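Local coordinates for extracellular solute-binding protein, family 5 (Chelativorans sp., PDB 6WM6) that binds EDTA and other aminopolycarboxylates in the periplasm, probably handing them to an ABC transporter for uptake, at residues T140-I151 / D201-F209; A468-R477 / P489-A499. All coordinates share one frame; numbering follows the deposited sequence. Where two conformers were deposited one is given.

In the fold
Followed from the N terminus, the chain first closes contact 1, where the start of helix 202-212 comes back against residues 140-151, the end of helix 131-141 and the loop after it. The 49 residues in between hold the antiparallel strand pair 160-165 and 171-176. Contact 2 opens much later and closes a shorter loop, 11 residues without helix or strand, joining helix 467-474 and its exit to helix 489-499. The two loops are in series, neither nested nor crossed. Contacts 1 and 2 have centres about 26 Å apart and nearest atoms about 6 Å apart, without touching. A sulfate ion, probably from the crystallisation liquor, bridges them through Arg143 and Gln473.

Contact 1: residues T140-I151 / D201-F209. With SO4 (sulfate ion), chain D.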
loop_
_atom_site.group_PDB
_atom_site.type_symbol
_atom_site.label_atom_id
_atom_site.label_comp_id
_atom_site.label_asym_id
_atom_site.label_seq_id
_atom_site.Cartn_x
_atom_site.Cartn_y
_atom_site.Cartn_z
ATOM N N THR A 140 -20.270 9.096 -0.275
ATOM C CA THR A 140 -19.117 9.697 0.389
ATOM C C THR A 140 -17.897 9.753 -0.524
ATOM O O THR A 140 -17.013 10.587 -0.313
ATOM C CB THR A 140 -18.718 8.973 1.691
ATOM O OG1 THR A 140 -18.168 7.672 1.414
ATOM C CG2 THR A 140 -19.891 8.859 2.653
ATOM N N GLN A 141 -17.805 8.853 -1.512
ATOM C CA GLN A 141 -16.594 8.696 -2.308
ATOM C C GLN A 141 -16.672 9.306 -3.698
ATOM O O GLN A 141 -15.637 9.351 -4.375
ATOM C CB GLN A 141 -16.259 7.207 -2.473
ATOM C CG GLN A 141 -16.048 6.428 -1.184
ATOM C CD GLN A 141 -14.940 6.990 -0.320
ATOM O OE1 GLN A 141 -13.753 6.963 -0.692
ATOM N NE2 GLN A 141 -15.310 7.526 0.831
ATOM N N ASN A 142 -17.840 9.729 -4.154
ATOM C CA ASN A 142 -18.019 10.051 -5.579
ATOM C C ASN A 142 -17.716 11.499 -5.940
ATOM O O ASN A 142 -17.892 11.865 -7.106
ATOM C CB ASN A 142 -19.404 9.631 -6.083
ATOM C CG ASN A 142 -20.535 10.483 -5.543
ATOM O OD1 ASN A 142 -20.327 11.592 -5.041
ATOM N ND2 ASN A 142 -21.747 9.980 -5.666
ATOM N N ARG A 143 -17.285 12.323 -4.980
ATOM C CA ARG A 143 -16.862 13.703 -5.201
ATOM C C ARG A 143 -18.021 14.659 -5.460
ATOM O O ARG A 143 -17.808 15.875 -5.545
ATOM C CB ARG A 143 -15.889 13.795 -6.389
ATOM C CG ARG A 143 -14.628 12.965 -6.263
ATOM C CD ARG A 143 -13.697 13.539 -5.220
ATOM N NE ARG A 143 -12.341 12.985 -5.279
ATOM C CZ ARG A 143 -11.413 13.220 -4.358
ATOM N NH1 ARG A 143 -11.704 14.003 -3.321
ATOM N NH2 ARG A 143 -10.204 12.692 -4.461
ATOM N N ARG A 144 -19.243 14.146 -5.589
ATOM C CA ARG A 144 -20.385 14.982 -5.958
ATOM C C ARG A 144 -21.402 15.139 -4.839
ATOM O O ARG A 144 -21.756 16.269 -4.485
ATOM C CB ARG A 144 -21.081 14.404 -7.197
ATOM C CG ARG A 144 -20.220 14.412 -8.437
ATOM C CD ARG A 144 -20.986 13.913 -9.652
ATOM N NE ARG A 144 -21.482 12.546 -9.476
ATOM C CZ ARG A 144 -20.785 11.448 -9.775
ATOM N NH1 ARG A 144 -19.545 11.547 -10.232
ATOM N NH2 ARG A 144 -21.333 10.264 -9.586
ATOM N N ASP A 145 -21.881 14.040 -4.261
ATOM C CA ASP A 145 -22.954 14.114 -3.276
ATOM C C ASP A 145 -22.493 14.575 -1.897
ATOM O O ASP A 145 -23.338 14.981 -1.091
ATOM C CB ASP A 145 -23.652 12.747 -3.181
ATOM C CG ASP A 145 -24.511 12.443 -4.399
ATOM O OD1 ASP A 145 -25.549 13.118 -4.572
ATOM O OD2 ASP A 145 -24.160 11.550 -5.197
ATOM N N CYS A 146 -21.196 14.542 -1.607
ATOM C CA CYS A 146 -20.658 14.967 -0.309
ATOM C C CYS A 146 -19.312 15.639 -0.534
ATOM O O CYS A 146 -18.260 15.091 -0.189
ATOM C CB CYS A 146 -20.500 13.778 0.649
ATOM S SG CYS A 146 -19.729 14.214 2.277
ATOM N N PRO A 147 -19.306 16.848 -1.098
ATOM C CA PRO A 147 -18.015 17.501 -1.386
ATOM C C PRO A 147 -17.183 17.773 -0.142
ATOM O O PRO A 147 -15.973 17.995 -0.258
ATOM C CB PRO A 147 -18.417 18.806 -2.094
ATOM C CG PRO A 147 -19.876 18.656 -2.428
ATOM C CD PRO A 147 -20.453 17.717 -1.416
ATOM N N GLU A 148 -17.793 17.762 1.045
ATOM C CA GLU A 148 -17.079 18.019 2.282
ATOM C C GLU A 148 -16.520 16.753 2.930
ATOM O O GLU A 148 -15.796 16.855 3.929
ATOM C CB GLU A 148 -18.020 18.723 3.276
ATOM C CG GLU A 148 -18.639 20.008 2.737
ATOM C CD GLU A 148 -17.614 21.104 2.513
ATOM O OE1 GLU A 148 -16.473 20.970 3.007
ATOM O OE2 GLU A 148 -17.951 22.103 1.839
ATOM N N CYS A 149 -16.815 15.575 2.391
ATOM C CA CYS A 149 -16.243 14.350 2.931
ATOM C C CYS A 149 -14.741 14.343 2.674
ATOM O O CYS A 149 -14.300 14.504 1.528
ATOM C CB CYS A 149 -16.871 13.118 2.275
ATOM S SG CYS A 149 -18.521 12.650 2.866
ATOM N N LEU A 150 -13.954 14.130 3.730
ATOM C CA LEU A 150 -12.501 14.231 3.651
ATOM C C LEU A 150 -11.938 12.851 3.344
ATOM O O LEU A 150 -11.416 12.147 4.205
ATOM C CB LEU A 150 -11.943 14.772 4.958
ATOM C CG LEU A 150 -12.547 16.114 5.396
ATOM C CD1 LEU A 150 -12.284 16.350 6.873
ATOM C CD2 LEU A 150 -11.992 17.253 4.553
ATOM N N ILE A 151 -12.031 12.472 2.061
ATOM C CA ILE A 151 -11.694 11.121 1.627
ATOM C C ILE A 151 -10.228 11.038 1.238
ATOM O O ILE A 151 -9.578 12.047 0.918
ATOM C CB ILE A 151 -12.592 10.621 0.487
ATOM C CG1 ILE A 151 -12.204 11.257 -0.858
ATOM C CG2 ILE A 151 -14.057 10.883 0.797
ATOM C CD1 ILE A 151 -12.971 10.681 -2.040
ATOM N N ASP A 201 -25.784 14.922 8.736
ATOM C CA ASP A 201 -25.764 14.731 7.295
ATOM C C ASP A 201 -24.547 13.887 6.913
ATOM O O ASP A 201 -23.734 13.501 7.758
ATOM C CB ASP A 201 -25.803 16.076 6.571
ATOM C CG ASP A 201 -24.560 16.913 6.805
ATOM O OD1 ASP A 201 -23.543 16.383 7.296
ATOM O OD2 ASP A 201 -24.601 18.123 6.492
ATOM N N ILE A 202 -24.416 13.600 5.620
ATOM C CA ILE A 202 -23.432 12.606 5.186
ATOM C C ILE A 202 -22.022 13.040 5.561
ATOM O O ILE A 202 -21.226 12.235 6.045
ATOM C CB ILE A 202 -23.606 12.308 3.686
ATOM C CG1 ILE A 202 -24.977 11.651 3.470
ATOM C CG2 ILE A 202 -22.485 11.398 3.179
ATOM C CD1 ILE A 202 -25.154 10.962 2.140
ATOM N N ALA A 203 -21.687 14.310 5.367
ATOM C CA ALA A 203 -20.330 14.747 5.689
ATOM C C ALA A 203 -20.060 14.634 7.178
ATOM O O ALA A 203 -18.990 14.176 7.595
ATOM C CB ALA A 203 -20.113 16.188 5.224
ATOM N N GLU A 204 -21.017 15.062 8.000
ATOM C CA GLU A 204 -20.854 14.969 9.445
ATOM C C GLU A 204 -20.659 13.523 9.881
ATOM O O GLU A 204 -19.770 13.217 10.682
ATOM C CB GLU A 204 -22.092 15.584 10.118
ATOM C CG GLU A 204 -22.226 15.351 11.616
ATOM C CD GLU A 204 -21.195 16.105 12.432
ATOM O OE1 GLU A 204 -20.899 15.664 13.565
ATOM O OE2 GLU A 204 -20.680 17.133 11.943
ATOM N N SER A 205 -21.481 12.611 9.360
ATOM C CA SER A 205 -21.401 11.223 9.797
ATOM C C SER A 205 -20.115 10.553 9.328
ATOM O O SER A 205 -19.554 9.728 10.057
ATOM C CB SER A 205 -22.632 10.444 9.331
ATOM O OG SER A 205 -22.678 10.338 7.920
ATOM N N TYR A 206 -19.630 10.904 8.140
ATOM C CA TYR A 206 -18.400 10.328 7.616
ATOM C C TYR A 206 -17.174 10.915 8.301
ATOM O O TYR A 206 -16.252 10.173 8.714
ATOM C CB TYR A 206 -18.359 10.554 6.106
ATOM C CG TYR A 206 -17.147 9.982 5.418
ATOM C CD1 TYR A 206 -17.127 8.661 4.985
ATOM C CD2 TYR A 206 -16.011 10.760 5.201
ATOM C CE1 TYR A 206 -16.011 8.136 4.330
ATOM C CE2 TYR A 206 -14.907 10.242 4.560
ATOM C CZ TYR A 206 -14.915 8.927 4.133
ATOM O OH TYR A 206 -13.798 8.448 3.487
ATOM N N ASN A 207 -17.135 12.242 8.424
ATOM C CA ASN A 207 -15.972 12.919 8.971
ATOM C C ASN A 207 -15.896 12.832 10.494
ATOM O O ASN A 207 -14.794 12.919 11.048
ATOM C CB ASN A 207 -15.991 14.406 8.576
ATOM C CG ASN A 207 -15.774 14.636 7.101
ATOM O OD1 ASN A 207 -15.153 13.837 6.404
ATOM N ND2 ASN A 207 -16.265 15.761 6.606
ATOM N N ASN A 208 -17.026 12.681 11.185
ATOM C CA ASN A 208 -17.052 12.681 12.644
ATOM C C ASN A 208 -17.431 11.309 13.191
ATOM O O ASN A 208 -16.560 10.590 13.674
ATOM C CB ASN A 208 -17.967 13.801 13.148
ATOM C CG ASN A 208 -17.549 15.164 12.616
ATOM O OD1 ASN A 208 -18.369 15.919 12.091
ATOM N ND2 ASN A 208 -16.263 15.474 12.725
ATOM N N PHE A 209 -18.698 10.906 13.100
ATOM C CA PHE A 209 -19.125 9.623 13.665
ATOM C C PHE A 209 -18.231 8.458 13.248
ATOM O O PHE A 209 -17.718 7.730 14.103
ATOM C CB PHE A 209 -20.585 9.358 13.280
ATOM C CG PHE A 209 -21.088 8.000 13.665
ATOM C CD1 PHE A 209 -21.196 7.629 15.013
ATOM C CD2 PHE A 209 -21.479 7.093 12.692
ATOM C CE1 PHE A 209 -21.674 6.371 15.348
ATOM C CE2 PHE A 209 -21.955 5.827 13.038
ATOM C CZ PHE A 209 -22.050 5.478 14.372
HETATM S S SO4 D . -9.184 10.065 -7.508
HETATM O O1 SO4 D . -9.772 10.697 -6.313
HETATM O O2 SO4 D . -9.039 8.625 -7.277
HETATM O O3 SO4 D . -7.839 10.586 -7.755
HETATM O O4 SO4 D . -10.049 10.290 -8.660
#
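The phenol oxygen of Tyr206 is gripped by two groups: Gln141 NE2 donates to Tyr206 OH at 3.2 Å, and Thr64 OG1 makes a further hydrogen bond to it. Both bonds of the Gln141 amide lie close to its plane, for NE2 also donates to Thr140 OG1 at 2.9 Å, which fixes the rotation of the amide at 46° to the tyrosine ring. Thr140 OG1 is itself tied to Phe137 O, one turn earlier in its own helix. With CG pointing opposite the backbone N (chi1 -179°), the Tyr206 ring reaches into the 140-151 loop. Thr140 CB makes an off-centre CH-pi contact 4.1 Å from the ring centroid, while Cys149 SG approaches the same side obliquely, 4.5 Å from that centroid. One turn back along the helix, Cys146 SG presses on Ala203 CA at 3.5 Å, and Ile202 CG2 touches both Thr140 CG2 and Cys146 CB.

The Asn207 amide clasps the backbone on either side of Cys149 with both of its ends. Its ND2 donates to Glu148 O at 2.9 Å from above that carbonyl plane, and Leu150 N donates to Asn207 OD1 at 2.9 Å, on a lone pair and nearly straight (168°). Near the start of the loop, away from helix 202-212, Arg143 NH2 holds sulfate O1 at 2.8 Å, with Ile151 CD1 lying over one face of its guanidinium. The whole is a CxxC disulfide loop, a type I turn stapled from Cys146 to Cys149 and docked on the first turns of a helix.

Contact 2: residues A468-R477 / P489-A499; sequences AVKAGQIFLR and PKIEEIIGKAA. With SO4 (sulfate ion), chain D.
Ile495 fills the tight half of this contact. Its CG1, set opposite the carbonyl carbon (chi1 -70°), carries CD1 to 3.8 Å from both Ala471 CB and Leu476 CD1, while CG2 rests on the backbone at Ala468 O, 3.6 Å away. Further along, Ala468 CB meets Ala498 CB at 3.8 Å. The axes of the short helical segments approach to 8.9 Å.

Towards solvent, apolar packing gives way to charge and water. Glu492 OE2 accepts from Arg477 N at 2.9 Å and from Arg477 NE at 2.8 Å, the two donors arriving from opposite faces of the carboxylate, and a water bridges the same oxygen to Phe475 O. The salt bridge is not a flat two-pronged one: guanidinium and carboxylate planes stand 62° apart, and the second link, Arg477 NH2 to Glu492 OE1, is weak. Pro489 CG covers one guanidinium face, 3.7 Å from Arg477 NH2. Thus the acid ties down the chain where it leaves the first helix. At an interhelical angle of 150°, with 11 residues between the segments and no other helix or strand in the connection, this is an antiparallel pair of consecutive helices, a helical hairpin with a long connection.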
loop_
_atom_site.group_PDB
_atom_site.type_symbol
_atom_site.label_atom_id
_atom_site.label_comp_id
_atom_site.label_asym_id
_atom_site.label_seq_id
_atom_site.Cartn_x
_atom_site.Cartn_y
_atom_site.Cartn_z
ATOM N N ALA A 468 -3.001 0.920 -13.492
ATOM C CA ALA A 468 -3.467 2.158 -14.105
ATOM C C ALA A 468 -4.162 3.053 -13.096
ATOM O O ALA A 468 -4.138 4.279 -13.248
ATOM C CB ALA A 468 -4.418 1.858 -15.258
ATOM N N VAL A 469 -4.803 2.463 -12.080
ATOM C CA VAL A 469 -5.447 3.253 -11.032
ATOM C C VAL A 469 -4.391 3.926 -10.171
ATOM O O VAL A 469 -4.453 5.132 -9.901
ATOM C CB VAL A 469 -6.415 2.390 -10.210
ATOM C CG1 VAL A 469 -6.990 3.219 -9.037
ATOM C CG2 VAL A 469 -7.539 1.871 -11.105
ATOM N N LYS A 470 -3.367 3.172 -9.774
ATOM C CA LYS A 470 -2.299 3.770 -8.983
ATOM C C LYS A 470 -1.602 4.867 -9.763
ATOM O O LYS A 470 -1.294 5.941 -9.222
ATOM C CB LYS A 470 -1.286 2.706 -8.559
ATOM C CG LYS A 470 -0.061 3.232 -7.802
ATOM C CD LYS A 470 -0.475 3.827 -6.484
ATOM C CE LYS A 470 0.735 4.239 -5.652
ATOM N NZ LYS A 470 0.293 4.640 -4.314
ATOM N N ALA A 471 -1.350 4.628 -11.045
ATOM C CA ALA A 471 -0.627 5.605 -11.846
ATOM C C ALA A 471 -1.356 6.930 -11.905
ATOM O O ALA A 471 -0.714 7.992 -11.921
ATOM C CB ALA A 471 -0.408 5.040 -13.247
ATOM N N GLY A 472 -2.691 6.901 -11.922
ATOM C CA GLY A 472 -3.473 8.123 -11.934
ATOM C C GLY A 472 -3.333 8.947 -10.675
ATOM O O GLY A 472 -3.727 10.131 -10.678
ATOM N N GLN A 473 -2.792 8.387 -9.607
ATOM C CA GLN A 473 -2.546 9.112 -8.356
ATOM C C GLN A 473 -1.160 9.699 -8.255
ATOM O O GLN A 473 -0.930 10.556 -7.384
ATOM C CB GLN A 473 -2.662 8.147 -7.171
ATOM C CG GLN A 473 -3.997 7.555 -6.980
ATOM C CD GLN A 473 -5.024 8.611 -6.679
ATOM O OE1 GLN A 473 -4.907 9.336 -5.690
ATOM N NE2 GLN A 473 -6.026 8.722 -7.541
ATOM N N ILE A 474 -0.243 9.311 -9.126
ATOM C CA ILE A 474 1.167 9.636 -9.011
ATOM C C ILE A 474 1.638 10.536 -10.145
ATOM O O ILE A 474 2.493 11.395 -9.936
ATOM C CB ILE A 474 2.030 8.347 -8.991
ATOM C CG1 ILE A 474 1.838 7.552 -7.715
ATOM C CG2 ILE A 474 3.521 8.712 -9.181
ATOM C CD1 ILE A 474 2.570 6.215 -7.781
ATOM N N PHE A 475 1.182 10.308 -11.378
ATOM C CA PHE A 475 1.845 10.848 -12.557
ATOM C C PHE A 475 1.092 11.999 -13.204
ATOM O O PHE A 475 1.576 12.546 -14.192
ATOM C CB PHE A 475 2.115 9.754 -13.601
ATOM C CG PHE A 475 3.034 8.672 -13.108
ATOM C CD1 PHE A 475 4.421 8.828 -13.184
ATOM C CD2 PHE A 475 2.548 7.493 -12.576
ATOM C CE1 PHE A 475 5.271 7.840 -12.725
ATOM C CE2 PHE A 475 3.391 6.512 -12.113
ATOM C CZ PHE A 475 4.759 6.697 -12.169
ATOM N N LEU A 476 -0.064 12.369 -12.681
ATOM C CA LEU A 476 -0.875 13.420 -13.288
ATOM C C LEU A 476 -0.501 14.755 -12.670
ATOM O O LEU A 476 -0.128 14.843 -11.490
ATOM C CB LEU A 476 -2.360 13.134 -13.070
ATOM C CG LEU A 476 -3.089 12.241 -14.084
ATOM C CD1 LEU A 476 -2.304 11.011 -14.469
ATOM C CD2 LEU A 476 -4.450 11.838 -13.530
ATOM N N ARG A 477 -0.573 15.802 -13.476
ATOM C CA ARG A 477 -0.438 17.136 -12.918
ATOM C C ARG A 477 -1.494 17.307 -11.825
ATOM O O ARG A 477 -2.627 16.827 -11.942
ATOM C CB ARG A 477 -0.648 18.184 -14.006
ATOM C CG ARG A 477 0.399 18.179 -15.091
ATOM C CD ARG A 477 -0.108 18.930 -16.314
ATOM N NE ARG A 477 -1.038 18.126 -17.106
ATOM C CZ ARG A 477 -1.624 18.546 -18.223
ATOM N NH1 ARG A 477 -1.385 19.767 -18.682
ATOM N NH2 ARG A 477 -2.451 17.745 -18.879
ATOM N N PRO A 489 0.909 15.697 -20.836
ATOM C CA PRO A 489 -0.455 15.304 -21.221
ATOM C C PRO A 489 -0.522 13.947 -21.902
ATOM O O PRO A 489 -1.557 13.280 -21.805
ATOM C CB PRO A 489 -0.909 16.442 -22.144
ATOM C CG PRO A 489 -0.064 17.615 -21.724
ATOM C CD PRO A 489 1.273 17.029 -21.355
ATOM N N LYS A 490 0.530 13.524 -22.601
ATOM C CA LYS A 490 0.510 12.207 -23.241
ATOM C C LYS A 490 0.503 11.081 -22.209
ATOM O O LYS A 490 -0.235 10.099 -22.364
ATOM C CB LYS A 490 1.703 12.080 -24.189
ATOM C CG LYS A 490 1.772 10.781 -24.979
ATOM C CD LYS A 490 0.511 10.527 -25.794
ATOM C CE LYS A 490 0.688 9.328 -26.721
ATOM N NZ LYS A 490 -0.529 9.047 -27.533
ATOM N N ILE A 491 1.305 11.206 -21.150
ATOM C CA ILE A 491 1.255 10.232 -20.063
ATOM C C ILE A 491 -0.146 10.169 -19.484
ATOM O O ILE A 491 -0.680 9.076 -19.223
ATOM C CB ILE A 491 2.302 10.570 -18.995
ATOM C CG1 ILE A 491 3.709 10.280 -19.542
ATOM C CG2 ILE A 491 2.024 9.781 -17.694
ATOM C CD1 ILE A 491 4.818 10.644 -18.591
ATOM N N GLU A 492 -0.770 11.337 -19.267
ATOM C CA GLU A 492 -2.097 11.354 -18.659
ATOM C C GLU A 492 -3.124 10.698 -19.578
ATOM O O GLU A 492 -3.990 9.952 -19.116
ATOM C CB GLU A 492 -2.486 12.799 -18.320
ATOM C CG GLU A 492 -1.470 13.450 -17.419
ATOM C CD GLU A 492 -1.918 14.780 -16.858
ATOM O OE1 GLU A 492 -3.114 15.111 -16.977
ATOM O OE2 GLU A 492 -1.060 15.481 -16.293
ATOM N N GLU A 493 -3.035 10.960 -20.876
ATOM C CA GLU A 493 -3.950 10.355 -21.835
ATOM C C GLU A 493 -3.801 8.838 -21.829
ATOM O O GLU A 493 -4.800 8.100 -21.847
ATOM C CB GLU A 493 -3.685 10.928 -23.221
ATOM C CG GLU A 493 -4.439 10.259 -24.362
ATOM C CD GLU A 493 -4.019 10.797 -25.722
ATOM O OE1 GLU A 493 -2.966 11.468 -25.802
ATOM O OE2 GLU A 493 -4.744 10.552 -26.708
ATOM N N ILE A 494 -2.560 8.351 -21.813
ATOM C CA ILE A 494 -2.322 6.915 -21.801
ATOM C C ILE A 494 -2.886 6.279 -20.542
ATOM O O ILE A 494 -3.525 5.219 -20.607
ATOM C CB ILE A 494 -0.817 6.630 -21.929
ATOM C CG1 ILE A 494 -0.283 7.027 -23.306
ATOM C CG2 ILE A 494 -0.539 5.141 -21.671
ATOM C CD1 ILE A 494 1.206 7.237 -23.326
ATOM N N ILE A 495 -2.666 6.908 -19.385
ATOM C CA ILE A 495 -3.175 6.361 -18.132
ATOM C C ILE A 495 -4.696 6.276 -18.174
ATOM O O ILE A 495 -5.282 5.280 -17.739
ATOM C CB ILE A 495 -2.660 7.190 -16.934
ATOM C CG1 ILE A 495 -1.164 6.979 -16.739
ATOM C CG2 ILE A 495 -3.460 6.857 -15.677
ATOM C CD1 ILE A 495 -0.509 7.940 -15.752
ATOM N N GLY A 496 -5.349 7.286 -18.751
ATOM C CA GLY A 496 -6.798 7.266 -18.834
ATOM C C GLY A 496 -7.305 6.156 -19.740
ATOM O O GLY A 496 -8.278 5.462 -19.411
ATOM N N LYS A 497 -6.636 5.944 -20.877
ATOM C CA LYS A 497 -7.019 4.832 -21.743
ATOM C C LYS A 497 -6.789 3.497 -21.048
ATOM O O LYS A 497 -7.611 2.582 -21.146
ATOM C CB LYS A 497 -6.235 4.888 -23.055
ATOM C CG LYS A 497 -6.696 6.017 -23.963
ATOM C CD LYS A 497 -5.834 6.141 -25.204
ATOM C CE LYS A 497 -6.348 7.252 -26.109
ATOM N NZ LYS A 497 -5.497 7.416 -27.319
ATOM N N ALA A 498 -5.704 3.380 -20.284
ATOM C CA ALA A 498 -5.427 2.134 -19.594
ATOM C C ALA A 498 -6.469 1.860 -18.511
ATOM O O ALA A 498 -6.852 0.706 -18.278
ATOM C CB ALA A 498 -4.026 2.189 -18.976
ATOM N N ALA A 499 -6.948 2.905 -17.841
ATOM C CA ALA A 499 -7.947 2.745 -16.791
ATOM C C ALA A 499 -9.321 2.415 -17.340
ATOM O O ALA A 499 -10.192 1.988 -16.573
ATOM C CB ALA A 499 -7.993 4.014 -15.939
HETATM S S SO4 D . -9.184 10.065 -7.508
HETATM O O1 SO4 D . -9.772 10.697 -6.313
HETATM O O2 SO4 D . -9.039 8.625 -7.277
HETATM O O3 SO4 D . -7.839 10.586 -7.755
HETATM O O4 SO4 D . -10.049 10.290 -8.660
HETATM O O HOH W 1 1.614 14.589 -16.128
HETATM O O HOH W 2 -4.076 16.526 -14.305
#